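Local coordinates for protein C-1-tetrahydrofolate synthase, cytoplasmic, putative (Trypanosoma brucei, PDB 4CJX) that probably interconverts one-carbon forms of tetrahydrofolate as a homodimeric, NADP-dependent methylenetetrahydrofolate dehydrogenase that also has methenyltetrahydrofolate cyclohydrolase activity, at residues B[186-191]-B[231-236]; B[68-73]-B[121-126]; B[31-36]-B[297-302]; B[143-148]-B[163-168]. All coordinates share one frame; numbering follows the deposited sequence.

Contact 1: residues B[186-191]-B[231-236]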
# COMPACT_ATOMS: atom_id res chain seq x y z
N ARG B 186 5.66 15.11 -10.85
CA ARG B 186 4.28 14.65 -10.78
C ARG B 186 4.13 13.35 -11.58
O ARG B 186 4.49 13.28 -12.77
CB ARG B 186 3.34 15.72 -11.31
CG ARG B 186 3.37 17.04 -10.53
CD ARG B 186 2.55 16.95 -9.25
NE ARG B 186 1.11 16.89 -9.54
CZ ARG B 186 0.39 17.95 -9.90
NH1 ARG B 186 0.96 19.14 -10.00
NH2 ARG B 186 -0.90 17.82 -10.16
N VAL B 187 3.60 12.33 -10.90
CA VAL B 187 3.45 11.00 -11.47
C VAL B 187 1.99 10.61 -11.47
O VAL B 187 1.31 10.83 -10.48
CB VAL B 187 4.20 9.92 -10.65
CG1 VAL B 187 3.84 8.53 -11.13
CG2 VAL B 187 5.70 10.11 -10.74
N VAL B 188 1.51 10.04 -12.59
CA VAL B 188 0.21 9.38 -12.60
C VAL B 188 0.37 7.90 -12.91
O VAL B 188 1.09 7.51 -13.84
CB VAL B 188 -0.85 9.97 -13.57
CG1 VAL B 188 -0.38 9.97 -15.00
CG2 VAL B 188 -2.14 9.18 -13.50
N VAL B 189 -0.27 7.09 -12.08
CA VAL B 189 -0.36 5.67 -12.27
C VAL B 189 -1.84 5.41 -12.58
O VAL B 189 -2.71 5.78 -11.79
CB VAL B 189 0.02 4.91 -10.97
CG1 VAL B 189 -0.09 3.42 -11.16
CG2 VAL B 189 1.45 5.23 -10.59
N LEU B 190 -2.12 4.80 -13.73
CA LEU B 190 -3.46 4.37 -14.08
C LEU B 190 -3.58 2.86 -13.79
O LEU B 190 -2.78 2.04 -14.31
CB LEU B 190 -3.75 4.66 -15.55
CG LEU B 190 -3.61 6.14 -16.00
CD1 LEU B 190 -2.19 6.41 -16.48
CD2 LEU B 190 -4.65 6.56 -17.05
N GLY B 191 -4.56 2.51 -12.97
CA GLY B 191 -4.76 1.12 -12.56
C GLY B 191 -4.12 0.83 -11.22
O GLY B 191 -3.18 1.49 -10.81
N ASP B 231 4.60 14.58 -15.21
CA ASP B 231 5.94 14.36 -15.75
C ASP B 231 6.22 12.90 -16.11
O ASP B 231 7.08 12.61 -16.95
CB ASP B 231 6.98 14.82 -14.72
CG ASP B 231 6.84 16.32 -14.39
OD1 ASP B 231 6.96 17.15 -15.33
OD2 ASP B 231 6.58 16.65 -13.20
N ILE B 232 5.55 11.98 -15.43
CA ILE B 232 5.75 10.57 -15.65
C ILE B 232 4.40 9.86 -15.66
O ILE B 232 3.59 10.05 -14.76
CB ILE B 232 6.63 9.94 -14.55
CG1 ILE B 232 8.05 10.47 -14.64
CG2 ILE B 232 6.61 8.42 -14.69
CD1 ILE B 232 8.83 10.28 -13.35
N VAL B 233 4.17 9.06 -16.70
CA VAL B 233 2.93 8.32 -16.85
C VAL B 233 3.23 6.80 -16.83
O VAL B 233 4.00 6.30 -17.66
CB VAL B 233 2.21 8.64 -18.18
CG1 VAL B 233 0.99 7.73 -18.33
CG2 VAL B 233 1.83 10.12 -18.30
N VAL B 234 2.62 6.11 -15.87
CA VAL B 234 2.65 4.68 -15.81
C VAL B 234 1.24 4.16 -15.94
O VAL B 234 0.46 4.20 -14.99
CB VAL B 234 3.22 4.14 -14.49
CG1 VAL B 234 3.25 2.63 -14.55
CG2 VAL B 234 4.62 4.72 -14.25
N SER B 235 0.94 3.62 -17.12
CA SER B 235 -0.38 3.12 -17.42
C SER B 235 -0.45 1.59 -17.31
O SER B 235 0.16 0.89 -18.10
CB SER B 235 -0.82 3.54 -18.83
OG SER B 235 -2.23 3.52 -18.85
N ALA B 236 -1.25 1.12 -16.38
CA ALA B 236 -1.39 -0.32 -16.11
C ALA B 236 -2.85 -0.65 -15.86
O ALA B 236 -3.21 -1.36 -14.90
CB ALA B 236 -0.53 -0.69 -14.91

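Contact 2: residues B[68-73]-B[121-126]. With 9L9 ((2S)-2-[[4-[[2,4-bis(azanyl)-6-oxidanylidene-1H-pyrimidin-5-yl]carbamoylamino]phenyl]carbonylamino]pentanedioic acid), chain G.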
# COMPACT_ATOMS: atom_id res chain seq x y z
N LYS B 68 -4.72 -18.29 -23.80
CA LYS B 68 -3.56 -18.24 -24.70
C LYS B 68 -2.52 -17.20 -24.30
O LYS B 68 -1.32 -17.44 -24.47
CB LYS B 68 -3.98 -18.01 -26.16
CG LYS B 68 -4.51 -19.24 -26.86
CD LYS B 68 -3.63 -19.71 -28.01
N ASP B 69 -2.95 -16.06 -23.79
CA ASP B 69 -1.99 -15.07 -23.30
C ASP B 69 -1.22 -15.60 -22.08
O ASP B 69 -0.01 -15.50 -22.02
CB ASP B 69 -2.66 -13.71 -23.06
CG ASP B 69 -3.70 -13.74 -21.94
OD1 ASP B 69 -4.29 -14.80 -21.68
OD2 ASP B 69 -3.91 -12.68 -21.31
N SER B 70 -1.91 -16.20 -21.12
CA SER B 70 -1.24 -16.81 -19.97
C SER B 70 -0.24 -17.90 -20.42
O SER B 70 0.91 -17.95 -19.96
CB SER B 70 -2.25 -17.40 -19.00
OG SER B 70 -2.96 -16.40 -18.29
N GLN B 71 -0.67 -18.75 -21.35
CA GLN B 71 0.22 -19.77 -21.90
C GLN B 71 1.49 -19.17 -22.47
O GLN B 71 2.60 -19.67 -22.20
CB GLN B 71 -0.48 -20.59 -22.98
CG GLN B 71 -1.47 -21.58 -22.41
CD GLN B 71 -2.01 -22.51 -23.47
OE1 GLN B 71 -1.79 -22.30 -24.66
NE2 GLN B 71 -2.69 -23.57 -23.05
N THR B 72 1.34 -18.10 -23.25
CA THR B 72 2.48 -17.41 -23.80
C THR B 72 3.42 -16.90 -22.72
O THR B 72 4.62 -17.07 -22.85
CB THR B 72 2.06 -16.21 -24.65
OG1 THR B 72 1.23 -16.67 -25.71
CG2 THR B 72 3.26 -15.49 -25.23
N TYR B 73 2.89 -16.26 -21.69
CA TYR B 73 3.76 -15.63 -20.70
C TYR B 73 4.51 -16.67 -19.87
O TYR B 73 5.68 -16.53 -19.59
CB TYR B 73 2.98 -14.65 -19.80
CG TYR B 73 2.18 -13.60 -20.56
CD1 TYR B 73 2.60 -13.10 -21.78
CD2 TYR B 73 0.97 -13.10 -20.03
CE1 TYR B 73 1.86 -12.14 -22.47
CE2 TYR B 73 0.22 -12.14 -20.71
CZ TYR B 73 0.68 -11.66 -21.93
OH TYR B 73 -0.06 -10.74 -22.66
N GLN B 121 0.50 -18.31 -12.01
CA GLN B 121 0.09 -17.40 -13.09
C GLN B 121 -1.38 -16.96 -12.93
O GLN B 121 -2.27 -17.77 -12.78
CB GLN B 121 0.36 -18.03 -14.46
CG GLN B 121 0.24 -17.08 -15.65
CD GLN B 121 1.34 -16.03 -15.76
OE1 GLN B 121 2.46 -16.22 -15.26
NE2 GLN B 121 1.04 -14.94 -16.44
N LEU B 122 -1.58 -15.65 -12.90
CA LEU B 122 -2.90 -15.06 -12.80
C LEU B 122 -3.33 -14.60 -14.20
O LEU B 122 -2.48 -14.24 -15.03
CB LEU B 122 -2.86 -13.86 -11.83
CG LEU B 122 -2.19 -14.01 -10.47
CD1 LEU B 122 -2.20 -12.70 -9.69
CD2 LEU B 122 -2.87 -15.10 -9.67
N PRO B 123 -4.65 -14.52 -14.44
CA PRO B 123 -5.72 -14.76 -13.48
C PRO B 123 -5.94 -16.25 -13.23
O PRO B 123 -5.69 -17.07 -14.12
CB PRO B 123 -6.95 -14.13 -14.14
CG PRO B 123 -6.64 -14.15 -15.61
CD PRO B 123 -5.16 -13.95 -15.71
N LEU B 124 -6.35 -16.58 -12.01
CA LEU B 124 -6.85 -17.92 -11.69
C LEU B 124 -8.30 -18.06 -12.17
O LEU B 124 -8.98 -17.07 -12.41
CB LEU B 124 -6.74 -18.17 -10.20
CG LEU B 124 -5.31 -18.41 -9.70
CD1 LEU B 124 -5.26 -18.35 -8.18
CD2 LEU B 124 -4.76 -19.75 -10.22
N PRO B 125 -8.78 -19.30 -12.33
CA PRO B 125 -10.18 -19.49 -12.68
C PRO B 125 -11.10 -18.92 -11.60
O PRO B 125 -10.80 -19.04 -10.41
CB PRO B 125 -10.33 -21.01 -12.77
CG PRO B 125 -9.14 -21.58 -12.09
CD PRO B 125 -8.05 -20.58 -12.28
N PRO B 126 -12.21 -18.30 -12.03
CA PRO B 126 -13.15 -17.63 -11.12
C PRO B 126 -13.51 -18.41 -9.86
O PRO B 126 -13.50 -17.83 -8.78
CB PRO B 126 -14.39 -17.44 -12.00
CG PRO B 126 -13.81 -17.22 -13.36
CD PRO B 126 -12.59 -18.10 -13.44
N2A 9L9 G . 1.65 -14.62 -11.07
N1 9L9 G . 0.75 -13.44 -12.98
C2 9L9 G . 1.80 -13.64 -12.15
N3 9L9 G . 3.00 -12.95 -12.28
C4 9L9 G . 3.00 -12.05 -13.35
O4A 9L9 G . 4.05 -11.44 -13.44
N5A 9L9 G . 2.05 -11.03 -15.35
C5 9L9 G . 1.92 -11.81 -14.22
C6 9L9 G . 0.81 -12.56 -14.00
N7 9L9 G . -0.37 -12.38 -14.86
O8A 9L9 G . 3.61 -12.34 -16.39
N9 9L9 G . 2.81 -10.52 -17.43
C1B 9L9 G . 3.55 -10.57 -18.58
C2B 9L9 G . 3.17 -9.71 -19.63
C3B 9L9 G . 3.85 -9.69 -20.85
C4B 9L9 G . 4.93 -10.54 -21.08
C5B 9L9 G . 5.35 -11.37 -20.01
C6B 9L9 G . 4.66 -11.39 -18.79
C7B 9L9 G . 5.70 -10.47 -22.39
O7B 9L9 G . 6.87 -10.75 -22.35
CAW 9L9 G . 2.85 -11.39 -16.39
N 9L9 G . 5.14 -10.02 -23.53
CA 9L9 G . 5.85 -9.82 -24.79
C 9L9 G . 6.08 -8.33 -24.96
OXT 9L9 G . 5.30 -7.58 -24.36
CB 9L9 G . 5.09 -10.24 -26.02
CG 9L9 G . 4.12 -11.36 -25.72
CD 9L9 G . 3.70 -11.98 -27.02
OE1 9L9 G . 4.58 -12.44 -27.75
OE2 9L9 G . 2.49 -12.02 -27.31
O 9L9 G . 6.99 -7.89 -25.71
O HOH W 1 -1.74 -14.34 -17.62
O HOH W 2 -4.42 -17.71 -16.48

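Contact 3: residues B[31-36]-B[297-302]. With 9L9 ((2S)-2-[[4-[[2,4-bis(azanyl)-6-oxidanylidene-1H-pyrimidin-5-yl]carbamoylamino]phenyl]carbonylamino]pentanedioic acid), chain G.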
# COMPACT_ATOMS: atom_id res chain seq x y z
N ARG B 31 13.24 -5.39 -24.97
CA ARG B 31 13.91 -6.64 -25.35
C ARG B 31 15.42 -6.54 -25.15
O ARG B 31 16.03 -7.45 -24.59
CB ARG B 31 13.59 -7.04 -26.80
CG ARG B 31 12.10 -7.00 -27.16
CD ARG B 31 11.75 -7.96 -28.29
NE ARG B 31 10.65 -7.48 -29.14
CZ ARG B 31 9.34 -7.75 -28.98
NH1 ARG B 31 8.90 -8.52 -27.97
NH2 ARG B 31 8.46 -7.25 -29.84
N ALA B 32 16.01 -5.43 -25.58
CA ALA B 32 17.43 -5.17 -25.33
C ALA B 32 17.74 -5.03 -23.84
O ALA B 32 18.80 -5.46 -23.39
CB ALA B 32 17.87 -3.91 -26.07
N VAL B 33 16.86 -4.41 -23.06
CA VAL B 33 17.09 -4.29 -21.62
C VAL B 33 17.08 -5.70 -20.93
O VAL B 33 17.94 -6.01 -20.09
CB VAL B 33 16.06 -3.35 -20.97
CG1 VAL B 33 16.07 -3.46 -19.45
CG2 VAL B 33 16.34 -1.91 -21.38
N ALA B 34 16.10 -6.50 -21.29
CA ALA B 34 15.96 -7.87 -20.80
C ALA B 34 17.18 -8.69 -21.21
O ALA B 34 17.76 -9.37 -20.38
CB ALA B 34 14.68 -8.48 -21.36
N LYS B 35 17.58 -8.57 -22.47
CA LYS B 35 18.78 -9.24 -22.99
C LYS B 35 20.02 -8.96 -22.11
O LYS B 35 20.73 -9.90 -21.72
CB LYS B 35 19.05 -8.81 -24.44
CG LYS B 35 19.48 -9.91 -25.39
N ALA B 36 20.27 -7.68 -21.80
CA ALA B 36 21.46 -7.31 -21.02
C ALA B 36 21.40 -7.85 -19.60
O ALA B 36 22.36 -8.44 -19.10
CB ALA B 36 21.66 -5.80 -20.99
N GLY B 297 6.93 -5.87 -20.92
CA GLY B 297 6.75 -7.28 -20.83
C GLY B 297 8.02 -8.12 -20.73
O GLY B 297 8.13 -8.99 -19.85
N PRO B 298 8.97 -7.89 -21.64
CA PRO B 298 10.17 -8.72 -21.55
C PRO B 298 10.94 -8.45 -20.25
O PRO B 298 11.50 -9.40 -19.67
CB PRO B 298 10.98 -8.33 -22.80
CG PRO B 298 9.95 -7.73 -23.73
CD PRO B 298 8.95 -7.06 -22.86
N VAL B 299 10.94 -7.20 -19.80
CA VAL B 299 11.62 -6.84 -18.56
C VAL B 299 10.91 -7.42 -17.33
O VAL B 299 11.57 -7.81 -16.38
CB VAL B 299 11.85 -5.32 -18.44
CG1 VAL B 299 12.66 -5.00 -17.18
CG2 VAL B 299 12.61 -4.84 -19.66
N THR B 300 9.59 -7.51 -17.37
CA THR B 300 8.85 -8.22 -16.35
C THR B 300 9.35 -9.67 -16.16
O THR B 300 9.54 -10.12 -15.03
CB THR B 300 7.34 -8.20 -16.65
OG1 THR B 300 6.89 -6.85 -16.57
CG2 THR B 300 6.56 -9.04 -15.65
N VAL B 301 9.58 -10.38 -17.26
CA VAL B 301 10.16 -11.73 -17.19
C VAL B 301 11.55 -11.71 -16.57
O VAL B 301 11.88 -12.57 -15.74
CB VAL B 301 10.24 -12.40 -18.58
CG1 VAL B 301 10.96 -13.74 -18.51
CG2 VAL B 301 8.86 -12.56 -19.20
N SER B 302 12.37 -10.73 -16.96
CA SER B 302 13.73 -10.60 -16.44
C SER B 302 13.76 -10.32 -14.94
O SER B 302 14.65 -10.79 -14.23
CB SER B 302 14.48 -9.48 -17.18
OG SER B 302 14.60 -9.80 -18.55
N2A 9L9 G . 1.65 -14.62 -11.07
N1 9L9 G . 0.75 -13.44 -12.98
C2 9L9 G . 1.80 -13.64 -12.15
N3 9L9 G . 3.00 -12.95 -12.28
C4 9L9 G . 3.00 -12.05 -13.35
O4A 9L9 G . 4.05 -11.44 -13.44
N5A 9L9 G . 2.05 -11.03 -15.35
C5 9L9 G . 1.92 -11.81 -14.22
C6 9L9 G . 0.81 -12.56 -14.00
N7 9L9 G . -0.37 -12.38 -14.86
O8A 9L9 G . 3.61 -12.34 -16.39
N9 9L9 G . 2.81 -10.52 -17.43
C1B 9L9 G . 3.55 -10.57 -18.58
C2B 9L9 G . 3.17 -9.71 -19.63
C3B 9L9 G . 3.85 -9.69 -20.85
C4B 9L9 G . 4.93 -10.54 -21.08
C5B 9L9 G . 5.35 -11.37 -20.01
C6B 9L9 G . 4.66 -11.39 -18.79
C7B 9L9 G . 5.70 -10.47 -22.39
O7B 9L9 G . 6.87 -10.75 -22.35
CAW 9L9 G . 2.85 -11.39 -16.39
N 9L9 G . 5.14 -10.02 -23.53
CA 9L9 G . 5.85 -9.82 -24.79
C 9L9 G . 6.08 -8.33 -24.96
OXT 9L9 G . 5.30 -7.58 -24.36
CB 9L9 G . 5.09 -10.24 -26.02
CG 9L9 G . 4.12 -11.36 -25.72
CD 9L9 G . 3.70 -11.98 -27.02
OE1 9L9 G . 4.58 -12.44 -27.75
OE2 9L9 G . 2.49 -12.02 -27.31
O 9L9 G . 6.99 -7.89 -25.71

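Contact 4: residues B[143-148]-B[163-168]. With 9L9 ((2S)-2-[[4-[[2,4-bis(azanyl)-6-oxidanylidene-1H-pyrimidin-5-yl]carbamoylamino]phenyl]carbonylamino]pentanedioic acid), chain G.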
# COMPACT_ATOMS: atom_id res chain seq x y z
N ALA B 143 7.99 -15.34 -5.32
CA ALA B 143 8.71 -14.57 -6.33
C ALA B 143 7.90 -13.39 -6.89
O ALA B 143 8.47 -12.37 -7.24
CB ALA B 143 9.14 -15.48 -7.46
N ASP B 144 6.57 -13.53 -6.96
CA ASP B 144 5.72 -12.43 -7.40
C ASP B 144 5.47 -11.37 -6.35
O ASP B 144 4.89 -10.34 -6.67
CB ASP B 144 4.37 -12.93 -7.86
CG ASP B 144 4.41 -13.59 -9.21
OD1 ASP B 144 4.88 -12.95 -10.20
OD2 ASP B 144 3.94 -14.74 -9.29
N CYS B 145 5.88 -11.61 -5.11
CA CYS B 145 5.62 -10.65 -4.02
C CYS B 145 4.12 -10.40 -3.91
O CYS B 145 3.63 -9.28 -3.89
CB CYS B 145 6.41 -9.34 -4.23
SG CYS B 145 6.36 -8.24 -2.80
N LEU B 146 3.36 -11.49 -3.87
CA LEU B 146 1.91 -11.41 -3.77
C LEU B 146 1.42 -11.51 -2.31
O LEU B 146 0.30 -11.10 -2.00
CB LEU B 146 1.26 -12.51 -4.63
CG LEU B 146 1.03 -12.12 -6.09
CD1 LEU B 146 0.76 -13.37 -6.91
CD2 LEU B 146 -0.10 -11.11 -6.25
N LEU B 147 2.27 -12.04 -1.42
CA LEU B 147 1.87 -12.28 -0.05
C LEU B 147 1.87 -10.95 0.72
O LEU B 147 2.78 -10.14 0.55
CB LEU B 147 2.84 -13.25 0.63
CG LEU B 147 2.76 -14.74 0.28
CD1 LEU B 147 3.69 -15.54 1.18
CD2 LEU B 147 1.35 -15.25 0.44
N PRO B 148 0.86 -10.74 1.59
CA PRO B 148 0.85 -9.58 2.46
C PRO B 148 2.18 -9.35 3.18
O PRO B 148 2.67 -8.23 3.18
CB PRO B 148 -0.27 -9.89 3.43
CG PRO B 148 -1.24 -10.66 2.61
CD PRO B 148 -0.38 -11.53 1.73
N ILE B 163 12.07 -8.79 -1.91
CA ILE B 163 11.31 -9.09 -3.12
C ILE B 163 10.45 -7.89 -3.47
O ILE B 163 9.92 -7.22 -2.60
CB ILE B 163 10.39 -10.34 -2.93
CG1 ILE B 163 10.98 -11.34 -1.95
CG2 ILE B 163 10.13 -11.02 -4.26
CD1 ILE B 163 10.25 -12.68 -1.86
N VAL B 164 10.33 -7.61 -4.76
CA VAL B 164 9.39 -6.62 -5.28
C VAL B 164 8.61 -7.26 -6.45
O VAL B 164 9.20 -8.02 -7.22
CB VAL B 164 10.17 -5.38 -5.77
CG1 VAL B 164 9.24 -4.37 -6.39
CG2 VAL B 164 10.95 -4.74 -4.62
N PRO B 165 7.31 -6.94 -6.62
CA PRO B 165 6.57 -7.60 -7.69
C PRO B 165 7.21 -7.29 -9.05
O PRO B 165 7.76 -6.21 -9.24
CB PRO B 165 5.16 -7.01 -7.58
CG PRO B 165 5.07 -6.48 -6.19
CD PRO B 165 6.45 -6.06 -5.82
N CYS B 166 7.17 -8.27 -9.94
CA CYS B 166 8.00 -8.25 -11.13
C CYS B 166 7.65 -7.08 -12.09
O CYS B 166 8.55 -6.39 -12.59
CB CYS B 166 7.89 -9.60 -11.83
SG CYS B 166 8.33 -10.99 -10.74
N THR B 167 6.35 -6.87 -12.31
CA THR B 167 5.90 -5.83 -13.22
C THR B 167 6.30 -4.46 -12.71
O THR B 167 6.89 -3.66 -13.45
CB THR B 167 4.38 -5.88 -13.47
OG1 THR B 167 4.00 -7.19 -13.92
CG2 THR B 167 4.01 -4.85 -14.53
N ALA B 168 6.02 -4.22 -11.42
CA ALA B 168 6.41 -2.96 -10.77
C ALA B 168 7.89 -2.77 -10.87
O ALA B 168 8.38 -1.69 -11.20
CB ALA B 168 6.00 -2.96 -9.31
N2A 9L9 G . 1.65 -14.62 -11.07
N1 9L9 G . 0.75 -13.44 -12.98
C2 9L9 G . 1.80 -13.64 -12.15
N3 9L9 G . 3.00 -12.95 -12.28
C4 9L9 G . 3.00 -12.05 -13.35
O4A 9L9 G . 4.05 -11.44 -13.44
N5A 9L9 G . 2.05 -11.03 -15.35
C5 9L9 G . 1.92 -11.81 -14.22
C6 9L9 G . 0.81 -12.56 -14.00
N7 9L9 G . -0.37 -12.38 -14.86
O8A 9L9 G . 3.61 -12.34 -16.39
N9 9L9 G . 2.81 -10.52 -17.43
C1B 9L9 G . 3.55 -10.57 -18.58
C2B 9L9 G . 3.17 -9.71 -19.63
C3B 9L9 G . 3.85 -9.69 -20.85
C4B 9L9 G . 4.93 -10.54 -21.08
C5B 9L9 G . 5.35 -11.37 -20.01
C6B 9L9 G . 4.66 -11.39 -18.79
C7B 9L9 G . 5.70 -10.47 -22.39
O7B 9L9 G . 6.87 -10.75 -22.35
CAW 9L9 G . 2.85 -11.39 -16.39
N 9L9 G . 5.14 -10.02 -23.53
CA 9L9 G . 5.85 -9.82 -24.79
C 9L9 G . 6.08 -8.33 -24.96
OXT 9L9 G . 5.30 -7.58 -24.36
CB 9L9 G . 5.09 -10.24 -26.02
CG 9L9 G . 4.12 -11.36 -25.72
CD 9L9 G . 3.70 -11.98 -27.02
OE1 9L9 G . 4.58 -12.44 -27.75
OE2 9L9 G . 2.49 -12.02 -27.31
O 9L9 G . 6.99 -7.89 -25.71
O HOH W 3 5.03 -10.16 -9.42

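Contact 1: residues B[186-191]-B[231-236]
Val187 keeps CG1 opposite its backbone N (chi1 171°), which leaves CG2 beside that nitrogen and directed at Ile232, whose CB it meets at 3.9 Å. One residue further on, Val188 is turned differently: its CG1 sits between N and the carbonyl carbon and meets CG2 of Val233, the two side chains lying side by side and pointing the same way. These pairs belong to neighbouring parallel strands of the Rossmann-type sheet in the NAD(P)-binding domain, 186-190 and 232-235, whose directions differ by 9°. The ladder alternates as parallel strands require. Ile232 O accepts from Val188 N, Val188 O from Val234 N at 2.9 Å and a nearly linear 177°, and Val234 O from Leu190 N. Helix 197-206 covers the face bearing Val187, Val189 and Val234, whereas helix 220-228 packs against Val188 and Leu190 on the other. Beyond the last bridge, Ala236 N still bonds to Leu190 O at 2.7 Å, close to Ala196 of the NADP site. At the opposite end, besides the backbone bond from Ile232 N to Arg186 O, a side chain joins in: OD2 of Asp231 receives Arg186 N at 3.0 Å through its anti lone pair, while its OD1 pairs with Lys249.

Contact 2: residues B[68-73]-B[121-126]
Gln121 approaches Ser70 and Tyr73 of helix 68-83 by way of a bent side chain. Its CB leaves the backbone toward the helix, with CG opposite the backbone N (chi1 -168°), and CG comes to rest 4.2 Å from Ser70 CB. The chain then turns at chi2, and CD lies 3.8 Å from N1 of the inhibitor 9L9. At the tip the amide divides its work. OE1 is hydrogen-bonded to Lys77, while NE2 sits near the plane of the Tyr73 ring, at its edge and 3.9 Å from Tyr73 CB, comes within 3.3 Å of 9L9 N7 without bonding to it, and donates to a water. The two elements belong to the alpha/beta catalytic domain: the helix follows strand 58-64 and the 121-126 loop leaves the adjacent parallel strand 117-120, so both contribute to the folate-site pocket at the strand ends. The water held by NE2 is also hydrogen-bonded to Ser70 OG and donates to Leu122 O, and a second water joins Ser70 OG to Pro123 O; the serine hydroxyl thus reaches the loop through solvent. Leu122 reads the edge of the diaminopyrimidine with its backbone, its N donating to 9L9 N1 at 3.2 Å and its O accepting from N7 at 2.8 Å, immediately before a cis peptide to Pro123. One face of the Tyr73 ring is covered by the inhibitor's phenyl group, with CD1 3.5 Å from C4B; on the opposite face lies the carbonyl oxygen of Asp69.

Contact 3: residues B[31-36]-B[297-302]
Apolar contacts come first where Val33 and Ala34 meet Pro298 and Val299. CG1 of Val33, opposite its backbone N, reaches CG2 of Val299 at 3.7 Å, the two side chains crossing at a slant. Ala34 CB points toward the other helix and touches Pro298 CB at 4.0 Å. With so small a residue between them, the helix segments 31-36 and 297-302 run nearly parallel, 17° apart, and their axes approach to 8.0 Å. Helix 166-178 backs the valine side of the pair, where Cys177 meets Val33 and Ala170 meets Val299.

Polar groups lie around this patch. Ser302 OG lies only 3.1 Å from Ala34 CB, a tight fit; its hydrogen-bonding partner is Gln38, with a weak additional bond to Pro298 O one turn back.

Charge enters at the pocket end. The methylene CG of Arg31 rests 4.1 Å from Pro298 CG, and the rest of the side chain carries NH1 to 3.0 Å from O of the alpha-carboxylate of 9L9, at an oblique approach. Pro298 CD is 3.6 Å from that same oxygen. Pro298 ends the PGGVGP signature of this family; through it the contact joins helix 30-51 to the C-terminal helix 296-316. The chemistry implies an apolar fit consistent with the close helix spacing, while the arginine probably offers electrostatic attraction to the ligand's glutamate tail.

Contact 4: residues B[143-148]-B[163-168]
Cys145 adopts a left-handed backbone conformation (phi 57°), and its CA lies 4.9 Å from that of Pro165, the N-cap residue of helix 166-178. The turn packs against the start of that helix, beside the folate pocket of this two-domain FolD fold. Cys145 directs its CB toward the 163-165 segment: CB packs 3.6 Å from Pro165 CD and more loosely against Ile163 CG2, while SG, placed opposite the backbone N, comes near both Pro165 CD and Ile163 O. The proline ring in turn sits against the Asp144 carbonyl, whose O receives a CA-H contact from Pro165 CA at 3.4 Å. Two carbonyls, Ala143 O and Val164 O, share one outside partner, the ND2 of Asn307 on helix 296-316, which ties both loops to that helix. Cys166 SG adds a looser contact, 3.8 Å from Ala143 O.

Asp144 turns its carboxylate to the diaminopyrimidine of 9L9 and grips it by two parallel-running bonds. OD1 takes N3-H at 2.8 Å and 161°, and OD2 takes the amino group N2A at 2.9 Å and 169°, a paired arrangement that fixes the heterocycle's rotation. OD1 thus accepts two bonds, one from the ligand and one from a water. This water gives hydrogen bonds to Asp144 OD1 and to Asp144 O, and accepts one from Cys166 N in the first turn of the helix, at 2.9 Å.

Contacts 1, 2 and 4 are buried and contact 3 only partly so. Contact 1 lies within one domain, held by a strand ladder, and stands apart from the others, its nearest atoms about 6 Å from contact 4. Contacts 2, 3 and 4 all touch the inhibitor but differ in means: contact 2 relies on bridging waters, contact 3 on helix-to-helix apolar fit, and contact 4 on close loop packing with a water at a helix start. Contacts 2 and 4 meet through Leu122 and Leu146, and contacts 3 and 4 through Thr300 against Thr167. Along the chain, 31-36 and 297-302 close a loop enclosing every other contact, which brings elements of both domains around one pocket.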